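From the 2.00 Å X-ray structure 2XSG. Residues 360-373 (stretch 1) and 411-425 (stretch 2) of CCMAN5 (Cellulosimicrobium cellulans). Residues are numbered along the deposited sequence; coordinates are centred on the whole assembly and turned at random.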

ATOM      1  N   PHE A 360      -1.038   0.773   9.081  1.00  2.16           N
ATOM      2  CA  PHE A 360      -0.041   1.264  10.011  1.00  2.32           C
ATOM      3  C   PHE A 360      -0.186   0.584  11.364  1.00  2.23           C
ATOM      4  O   PHE A 360       0.823   0.267  12.004  1.00  2.00           O
ATOM      5  N   SER A 361      -1.428   0.334  11.791  1.00  2.02           N
ATOM      6  CA  SER A 361      -1.659  -0.318  13.077  1.00  2.68           C
ATOM      7  C   SER A 361      -0.992  -1.697  13.135  1.00  3.29           C
ATOM      8  O   SER A 361      -0.560  -2.132  14.216  1.00  3.90           O
ATOM      9  N   VAL A 362      -0.932  -2.376  11.990  1.00  3.05           N
ATOM     10  CA  VAL A 362      -0.280  -3.691  11.856  1.00  3.61           C
ATOM     11  C   VAL A 362       1.246  -3.566  11.791  1.00  4.05           C
ATOM     12  O   VAL A 362       1.963  -4.302  12.473  1.00  4.83           O
ATOM     13  N   ILE A 363       1.745  -2.648  10.959  1.00  3.96           N
ATOM     14  CA  ILE A 363       3.166  -2.305  10.958  1.00  3.43           C
ATOM     15  C   ILE A 363       3.671  -2.087  12.392  1.00  3.45           C
ATOM     16  O   ILE A 363       4.742  -2.587  12.756  1.00  3.48           O
ATOM     17  N   ALA A 364       2.890  -1.378  13.206  1.00  3.28           N
ATOM     18  CA  ALA A 364       3.246  -1.171  14.624  1.00  3.80           C
ATOM     19  C   ALA A 364       3.659  -2.452  15.360  1.00  3.81           C
ATOM     20  O   ALA A 364       4.605  -2.429  16.145  1.00  3.73           O
ATOM     21  N   TYR A 365       2.986  -3.573  15.110  1.00  4.50           N
ATOM     22  CA  TYR A 365       3.372  -4.784  15.850  1.00  4.70           C
ATOM     23  C   TYR A 365       4.380  -5.695  15.133  1.00  5.57           C
ATOM     24  O   TYR A 365       4.893  -6.655  15.725  1.00  6.15           O
ATOM     25  N   ILE A 366       4.700  -5.369  13.879  1.00  5.76           N
ATOM     26  CA  ILE A 366       5.692  -6.140  13.132  1.00  6.01           C
ATOM     27  C   ILE A 366       7.076  -5.465  13.144  1.00  6.41           C
ATOM     28  O   ILE A 366       8.089  -6.144  13.335  1.00  6.63           O
ATOM     29  N   ASP A 367       7.096  -4.140  12.976  1.00  5.97           N
ATOM     30  CA  ASP A 367       8.326  -3.352  12.990  1.00  5.57           C
ATOM     31  C   ASP A 367       8.079  -2.021  13.705  1.00  4.72           C
ATOM     32  O   ASP A 367       7.865  -0.987  13.055  1.00  4.39           O
ATOM     33  N   PRO A 368       8.079  -2.046  15.055  1.00  4.37           N
ATOM     34  CA  PRO A 368       7.714  -0.838  15.823  1.00  3.96           C
ATOM     35  C   PRO A 368       8.555   0.410  15.490  1.00  4.12           C
ATOM     36  O   PRO A 368       7.995   1.517  15.390  1.00  3.69           O
ATOM     37  N   ALA A 369       9.870   0.228  15.294  1.00  3.87           N
ATOM     38  CA  ALA A 369      10.796   1.341  15.000  1.00  3.74           C
ATOM     39  C   ALA A 369      10.481   2.005  13.668  1.00  3.86           C
ATOM     40  O   ALA A 369      10.539   3.229  13.549  1.00  3.10           O
ATOM     41  N   LEU A 370      10.164   1.194  12.661  1.00  3.66           N
ATOM     42  CA  LEU A 370       9.805   1.736  11.355  1.00  3.88           C
ATOM     43  C   LEU A 370       8.506   2.521  11.473  1.00  3.92           C
ATOM     44  O   LEU A 370       8.388   3.636  10.976  1.00  3.52           O
ATOM     45  N   TYR A 371       7.537   1.922  12.150  1.00  4.54           N
ATOM     46  CA  TYR A 371       6.240   2.555  12.390  1.00  4.80           C
ATOM     47  C   TYR A 371       6.411   3.891  13.078  1.00  4.71           C
ATOM     48  O   TYR A 371       5.790   4.869  12.666  1.00  4.64           O
ATOM     49  N   ARG A 372       7.241   3.931  14.122  1.00  5.20           N
ATOM     50  CA  ARG A 372       7.497   5.185  14.812  1.00  5.45           C
ATOM     51  C   ARG A 372       8.030   6.231  13.813  1.00  5.86           C
ATOM     52  O   ARG A 372       7.543   7.363  13.784  1.00  5.58           O
ATOM     53  N   ASP A 373       8.992   5.853  12.974  1.00  5.78           N
ATOM     54  CA  ASP A 373       9.567   6.832  12.039  1.00  6.19           C
ATOM     55  C   ASP A 373       8.510   7.342  11.055  1.00  5.68           C
ATOM     56  O   ASP A 373       8.476   8.523  10.719  1.00  5.09           O
ATOM     57  N   VAL A 411      -6.086   9.795  12.402  1.00  3.49           N
ATOM     58  CA  VAL A 411      -6.343   8.483  12.995  1.00  3.23           C
ATOM     59  C   VAL A 411      -5.022   7.754  13.169  1.00  2.99           C
ATOM     60  O   VAL A 411      -4.790   7.135  14.199  1.00  2.77           O
ATOM     61  N   VAL A 412      -4.153   7.855  12.161  1.00  2.33           N
ATOM     62  CA  VAL A 412      -2.847   7.207  12.187  1.00  2.11           C
ATOM     63  C   VAL A 412      -1.955   7.783  13.305  1.00  2.36           C
ATOM     64  O   VAL A 412      -1.270   7.031  14.023  1.00  2.40           O
ATOM     65  N   VAL A 413      -1.954   9.109  13.446  1.00  2.45           N
ATOM     66  CA  VAL A 413      -1.177   9.761  14.515  1.00  2.29           C
ATOM     67  C   VAL A 413      -1.723   9.295  15.867  1.00  2.00           C
ATOM     68  O   VAL A 413      -0.964   8.941  16.777  1.00  2.56           O
ATOM     69  N   ALA A 414      -3.040   9.297  15.982  1.00  2.00           N
ATOM     70  CA  ALA A 414      -3.726   8.853  17.202  1.00  2.19           C
ATOM     71  C   ALA A 414      -3.416   7.396  17.529  1.00  2.31           C
ATOM     72  O   ALA A 414      -3.408   7.014  18.692  1.00  2.48           O
ATOM     73  N   ASP A 415      -3.176   6.593  16.489  1.00  2.79           N
ATOM     74  CA  ASP A 415      -2.824   5.181  16.628  1.00  3.52           C
ATOM     75  C   ASP A 415      -1.533   5.019  17.428  1.00  3.39           C
ATOM     76  O   ASP A 415      -1.469   4.194  18.341  1.00  3.28           O
ATOM     77  N   ALA A 416      -0.516   5.807  17.086  1.00  3.43           N
ATOM     78  CA  ALA A 416       0.759   5.807  17.832  1.00  3.54           C
ATOM     79  C   ALA A 416       0.589   6.349  19.248  1.00  3.67           C
ATOM     80  O   ALA A 416       1.121   5.786  20.209  1.00  4.09           O
ATOM     81  N   ILE A 417      -0.170   7.428  19.398  1.00  4.38           N
ATOM     82  CA  ILE A 417      -0.414   7.955  20.736  1.00  4.96           C
ATOM     83  C   ILE A 417      -1.153   6.934  21.608  1.00  5.71           C
ATOM     84  O   ILE A 417      -0.737   6.665  22.721  1.00  5.71           O
ATOM     85  N   ALA A 418      -2.237   6.344  21.103  1.00  6.60           N
ATOM     86  CA  ALA A 418      -2.985   5.363  21.905  1.00  7.10           C
ATOM     87  C   ALA A 418      -2.085   4.186  22.280  1.00  7.16           C
ATOM     88  O   ALA A 418      -2.230   3.607  23.365  1.00  7.50           O
ATOM     89  N   LYS A 419      -1.152   3.853  21.388  1.00  7.02           N
ATOM     90  CA  LYS A 419      -0.191   2.761  21.606  1.00  7.37           C
ATOM     91  C   LYS A 419       1.002   3.139  22.500  1.00  7.64           C
ATOM     92  O   LYS A 419       1.915   2.334  22.674  1.00  8.13           O
ATOM     93  N   GLY A 420       0.990   4.349  23.063  1.00  8.10           N
ATOM     94  CA  GLY A 420       1.999   4.751  24.067  1.00  8.91           C
ATOM     95  C   GLY A 420       3.306   5.309  23.517  1.00  9.31           C
ATOM     96  O   GLY A 420       4.284   5.445  24.252  1.00  9.14           O
ATOM     97  N   PHE A 421       3.338   5.610  22.223  1.00  9.38           N
ATOM     98  CA  PHE A 421       4.486   6.280  21.614  1.00  9.86           C
ATOM     99  C   PHE A 421       4.465   7.750  21.991  1.00 10.62           C
ATOM    100  O   PHE A 421       3.418   8.412  21.951  1.00 10.53           O
ATOM    101  N   ASP A 422       5.618   8.283  22.365  1.00 12.37           N
ATOM    102  CA  ASP A 422       5.661   9.703  22.703  1.00 13.61           C
ATOM    103  C   ASP A 422       6.936  10.390  22.215  1.00 13.54           C
ATOM    104  O   ASP A 422       7.768   9.761  21.552  1.00 14.12           O
ATOM    105  N   GLY A 423       7.086  11.671  22.543  1.00 13.28           N
ATOM    106  CA  GLY A 423       8.215  12.462  22.058  1.00 13.34           C
ATOM    107  C   GLY A 423       8.140  12.687  20.555  1.00 12.78           C
ATOM    108  O   GLY A 423       9.152  12.632  19.870  1.00 13.51           O
ATOM    109  N   PHE A 424       6.942  12.921  20.031  1.00 12.49           N
ATOM    110  CA  PHE A 424       6.795  13.222  18.606  1.00 11.76           C
ATOM    111  C   PHE A 424       7.043  14.709  18.402  1.00 12.27           C
ATOM    112  O   PHE A 424       6.163  15.547  18.642  1.00 12.21           O
ATOM    113  N   ASP A 425       8.259  15.018  17.962  1.00 11.84           N
ATOM    114  CA  ASP A 425       8.672  16.383  17.742  1.00 12.47           C
ATOM    115  C   ASP A 425       7.743  17.071  16.742  1.00 11.64           C
ATOM    116  O   ASP A 425       7.375  16.479  15.723  1.00 11.29           O
TER

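A single buried carboxylate organizes this contact. Asp 415 (chi1 t) points toward stretch 1 and accepts a hydrogen bond on each oxygen: Ser 361 OG donates to Asp 415 OD1 at 2.6 Å, and Tyr 371 OH donates to Asp 415 OD2 at 2.6 Å. The two donors come from different helices of stretch 1, so one side chain ties both to the same point. Lys 419, one turn on in its own stretch, balances the charge. Lys 419 NZ forms a salt bridge with Asp 415 OD2 at 2.8 Å.

Ser 361 is in the m rotamer. Lys 419 starts m, then runs t, t, p. Its aliphatic part lies near Ala 364, with Ala 364 CB 3.9 Å from Lys 419 CD.

The CA-to-CB bond of Tyr 371 (chi1 t) points sideways to stretch 2, but the end of the side chain comes nearer. Tyr 371 OH also sits 2.8 Å from Ala 416 N, at an angle too poor for a hydrogen bond. The ring packs on Ala 416, with Tyr 371 CE1 3.8 Å from Ala 416 CB. The Tyr 371 ring also meets Phe 421 (chi1 m) obliquely, with Tyr 371 CE1 and Phe 421 CE1 3.5 Å apart. Phe 421 also touches Arg 372, with Phe 421 CE2 3.8 Å from Arg 372 CB.

Arg 372 is extended, with chi1 to chi3 all t. This carries the guanidinium to the loop after the stretch 2 helix. Arg 372 NH2 donates to Asp 422 O at 2.7 Å and, weakly, to Gly 423 O at 3.0 Å. Both carbonyls lie near the guanidinium plane, while Phe 424 (chi1 m) covers one face.

At the other end, Phe 360 (m) points toward stretch 2. Val 412 (t) places CG1 3.8 Å from Phe 360 CG, an off-centre CH-pi contact.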

ATOM      1  CB  PHE A 360      -0.121   2.793  10.158  1.00  2.83           C
ATOM      2  CG  PHE A 360       0.201   3.535   8.879  1.00  4.01           C
ATOM      3  CD1 PHE A 360       1.516   3.746   8.496  1.00  4.90           C
ATOM      4  CD2 PHE A 360      -0.814   3.993   8.054  1.00  4.61           C
ATOM      5  CE1 PHE A 360       1.825   4.405   7.307  1.00  4.73           C
ATOM      6  CE2 PHE A 360      -0.514   4.681   6.862  1.00  7.25           C
ATOM      7  CZ  PHE A 360       0.810   4.887   6.502  1.00  6.36           C
ATOM      8  CB  SER A 361      -3.144  -0.463  13.373  1.00  3.17           C
ATOM      9  OG  SER A 361      -3.872   0.762  13.282  1.00  3.32           O
ATOM     10  CB  VAL A 362      -0.786  -4.464  10.605  1.00  3.89           C
ATOM     11  CG1 VAL A 362      -0.172  -5.882  10.534  1.00  4.20           C
ATOM     12  CG2 VAL A 362      -2.331  -4.542  10.567  1.00  3.70           C
ATOM     13  CB  ILE A 363       3.483  -1.060  10.078  1.00  3.37           C
ATOM     14  CG1 ILE A 363       3.266  -1.368   8.597  1.00  2.14           C
ATOM     15  CG2 ILE A 363       4.933  -0.608  10.288  1.00  2.97           C
ATOM     16  CD1 ILE A 363       3.306  -0.120   7.716  1.00  2.00           C
ATOM     17  CB  ALA A 364       2.130  -0.461  15.380  1.00  3.50           C
ATOM     18  CB  TYR A 365       2.161  -5.524  16.459  1.00  4.73           C
ATOM     19  CG  TYR A 365       1.267  -6.335  15.535  1.00  3.93           C
ATOM     20  CD1 TYR A 365       1.754  -7.440  14.851  1.00  3.24           C
ATOM     21  CD2 TYR A 365      -0.099  -6.039  15.422  1.00  5.23           C
ATOM     22  CE1 TYR A 365       0.918  -8.207  14.037  1.00  4.61           C
ATOM     23  CE2 TYR A 365      -0.945  -6.800  14.632  1.00  3.81           C
ATOM     24  CZ  TYR A 365      -0.420  -7.889  13.930  1.00  4.33           C
ATOM     25  OH  TYR A 365      -1.243  -8.658  13.133  1.00  2.83           O
ATOM     26  CB  ILE A 366       5.193  -6.503  11.715  1.00  6.58           C
ATOM     27  CG1 ILE A 366       4.109  -7.590  11.841  1.00  7.45           C
ATOM     28  CG2 ILE A 366       6.344  -7.038  10.834  1.00  7.65           C
ATOM     29  CD1 ILE A 366       3.306  -7.822  10.608  1.00  9.58           C
ATOM     30  CB  ASP A 367       8.829  -3.128  11.562  1.00  5.56           C
ATOM     31  CG  ASP A 367      10.243  -2.564  11.512  1.00  6.70           C
ATOM     32  OD1 ASP A 367      10.755  -2.052  12.534  1.00  6.55           O
ATOM     33  OD2 ASP A 367      10.846  -2.640  10.426  1.00  7.88           O
ATOM     34  CB  PRO A 368       7.904  -1.283  17.285  1.00  4.61           C
ATOM     35  CG  PRO A 368       7.692  -2.767  17.252  1.00  4.44           C
ATOM     36  CD  PRO A 368       8.319  -3.204  15.936  1.00  3.91           C
ATOM     37  CB  ALA A 369      12.244   0.856  14.988  1.00  3.99           C
ATOM     38  CB  LEU A 370       9.657   0.611  10.325  1.00  3.76           C
ATOM     39  CG  LEU A 370       9.236   0.992   8.900  1.00  5.07           C
ATOM     40  CD1 LEU A 370      10.325   1.866   8.220  1.00  3.82           C
ATOM     41  CD2 LEU A 370       8.956  -0.260   8.064  1.00  3.38           C
ATOM     42  CB  TYR A 371       5.374   1.636  13.244  1.00  4.76           C
ATOM     43  CG  TYR A 371       4.121   2.229  13.858  1.00  3.59           C
ATOM     44  CD1 TYR A 371       4.127   2.664  15.179  1.00  2.72           C
ATOM     45  CD2 TYR A 371       2.913   2.257  13.158  1.00  2.00           C
ATOM     46  CE1 TYR A 371       2.995   3.156  15.787  1.00  2.00           C
ATOM     47  CE2 TYR A 371       1.754   2.768  13.755  1.00  2.00           C
ATOM     48  CZ  TYR A 371       1.810   3.215  15.074  1.00  2.58           C
ATOM     49  OH  TYR A 371       0.697   3.706  15.711  1.00  2.30           O
ATOM     50  CB  ARG A 372       8.447   5.019  16.005  1.00  5.84           C
ATOM     51  CG  ARG A 372       8.559   6.313  16.842  1.00  7.37           C
ATOM     52  CD  ARG A 372       9.624   6.314  17.962  1.00 11.33           C
ATOM     53  NE  ARG A 372       9.375   7.466  18.846  1.00 16.07           N
ATOM     54  CZ  ARG A 372       9.756   8.717  18.578  1.00 18.22           C
ATOM     55  NH1 ARG A 372      10.443   8.993  17.467  1.00 19.12           N
ATOM     56  NH2 ARG A 372       9.461   9.704  19.419  1.00 18.79           N
ATOM     57  CB  ASP A 373      10.775   6.272  11.287  1.00  6.08           C
ATOM     58  CG  ASP A 373      12.078   6.340  12.101  1.00  7.81           C
ATOM     59  OD1 ASP A 373      12.066   6.723  13.294  1.00  6.79           O
ATOM     60  OD2 ASP A 373      13.127   5.989  11.519  1.00  8.87           O
ATOM     61  CB  VAL A 411      -7.316   7.664  12.112  1.00  3.63           C
ATOM     62  CG1 VAL A 411      -7.502   6.230  12.651  1.00  3.51           C
ATOM     63  CG2 VAL A 411      -8.689   8.404  12.020  1.00  2.87           C
ATOM     64  CB  VAL A 412      -2.124   7.333  10.811  1.00  2.05           C
ATOM     65  CG1 VAL A 412      -0.761   6.654  10.855  1.00  2.00           C
ATOM     66  CG2 VAL A 412      -3.003   6.744   9.673  1.00  2.03           C
ATOM     67  CB  VAL A 413      -1.206  11.327  14.423  1.00  2.00           C
ATOM     68  CG1 VAL A 413      -0.444  11.941  15.608  1.00  2.00           C
ATOM     69  CG2 VAL A 413      -0.573  11.809  13.121  1.00  2.60           C
ATOM     70  CB  ALA A 414      -5.222   9.052  17.053  1.00  2.00           C
ATOM     71  CB  ASP A 415      -2.683   4.517  15.244  1.00  3.82           C
ATOM     72  CG  ASP A 415      -2.635   3.001  15.319  1.00  5.32           C
ATOM     73  OD1 ASP A 415      -3.714   2.370  15.316  1.00  7.27           O
ATOM     74  OD2 ASP A 415      -1.522   2.438  15.376  1.00  5.74           O
ATOM     75  CB  ALA A 416       1.817   6.584  17.079  1.00  2.90           C
ATOM     76  CB  ILE A 417      -1.152   9.321  20.718  1.00  5.24           C
ATOM     77  CG1 ILE A 417      -0.318  10.376  19.968  1.00  4.36           C
ATOM     78  CG2 ILE A 417      -1.460   9.766  22.158  1.00  5.70           C
ATOM     79  CD1 ILE A 417      -1.081  11.676  19.602  1.00  8.72           C
ATOM     80  CB  ALA A 418      -4.229   4.889  21.170  1.00  6.95           C
ATOM     81  CB  LYS A 419       0.310   2.179  20.268  1.00  6.92           C
ATOM     82  CG  LYS A 419      -0.635   1.166  19.626  1.00  6.91           C
ATOM     83  CD  LYS A 419      -0.185   0.760  18.225  1.00  5.48           C
ATOM     84  CE  LYS A 419      -1.184  -0.178  17.570  1.00  4.90           C
ATOM     85  NZ  LYS A 419      -2.459   0.484  17.151  1.00  4.90           N
ATOM     86  CB  PHE A 421       4.454   6.145  20.081  1.00  9.26           C
ATOM     87  CG  PHE A 421       4.803   4.774  19.578  1.00  8.04           C
ATOM     88  CD1 PHE A 421       3.830   3.778  19.488  1.00  7.81           C
ATOM     89  CD2 PHE A 421       6.109   4.472  19.186  1.00  7.41           C
ATOM     90  CE1 PHE A 421       4.164   2.501  19.037  1.00  6.49           C
ATOM     91  CE2 PHE A 421       6.445   3.196  18.717  1.00  6.13           C
ATOM     92  CZ  PHE A 421       5.471   2.217  18.643  1.00  6.38           C
ATOM     93  CB  ASP A 422       5.419   9.908  24.206  1.00 14.46           C
ATOM     94  CG  ASP A 422       6.509   9.308  25.068  1.00 16.06           C
ATOM     95  OD1 ASP A 422       7.461   8.687  24.541  1.00 19.01           O
ATOM     96  OD2 ASP A 422       6.401   9.450  26.295  1.00 19.77           O
ATOM     97  CB  PHE A 424       5.424  12.810  18.056  1.00 11.37           C
ATOM     98  CG  PHE A 424       5.292  11.319  17.767  1.00 10.47           C
ATOM     99  CD1 PHE A 424       6.083  10.703  16.795  1.00  8.01           C
ATOM    100  CD2 PHE A 424       4.361  10.548  18.452  1.00  8.71           C
ATOM    101  CE1 PHE A 424       5.957   9.330  16.527  1.00  8.88           C
ATOM    102  CE2 PHE A 424       4.213   9.184  18.185  1.00  9.65           C
ATOM    103  CZ  PHE A 424       5.009   8.571  17.224  1.00  8.37           C
ATOM    104  CB  ASP A 425      10.136  16.419  17.279  1.00 13.09           C
ATOM    105  CG  ASP A 425      10.663  17.840  17.103  1.00 16.42           C
ATOM    106  OD1 ASP A 425      10.470  18.678  18.030  1.00 18.99           O
ATOM    107  OD2 ASP A 425      11.267  18.116  16.028  1.00 17.93           O
TER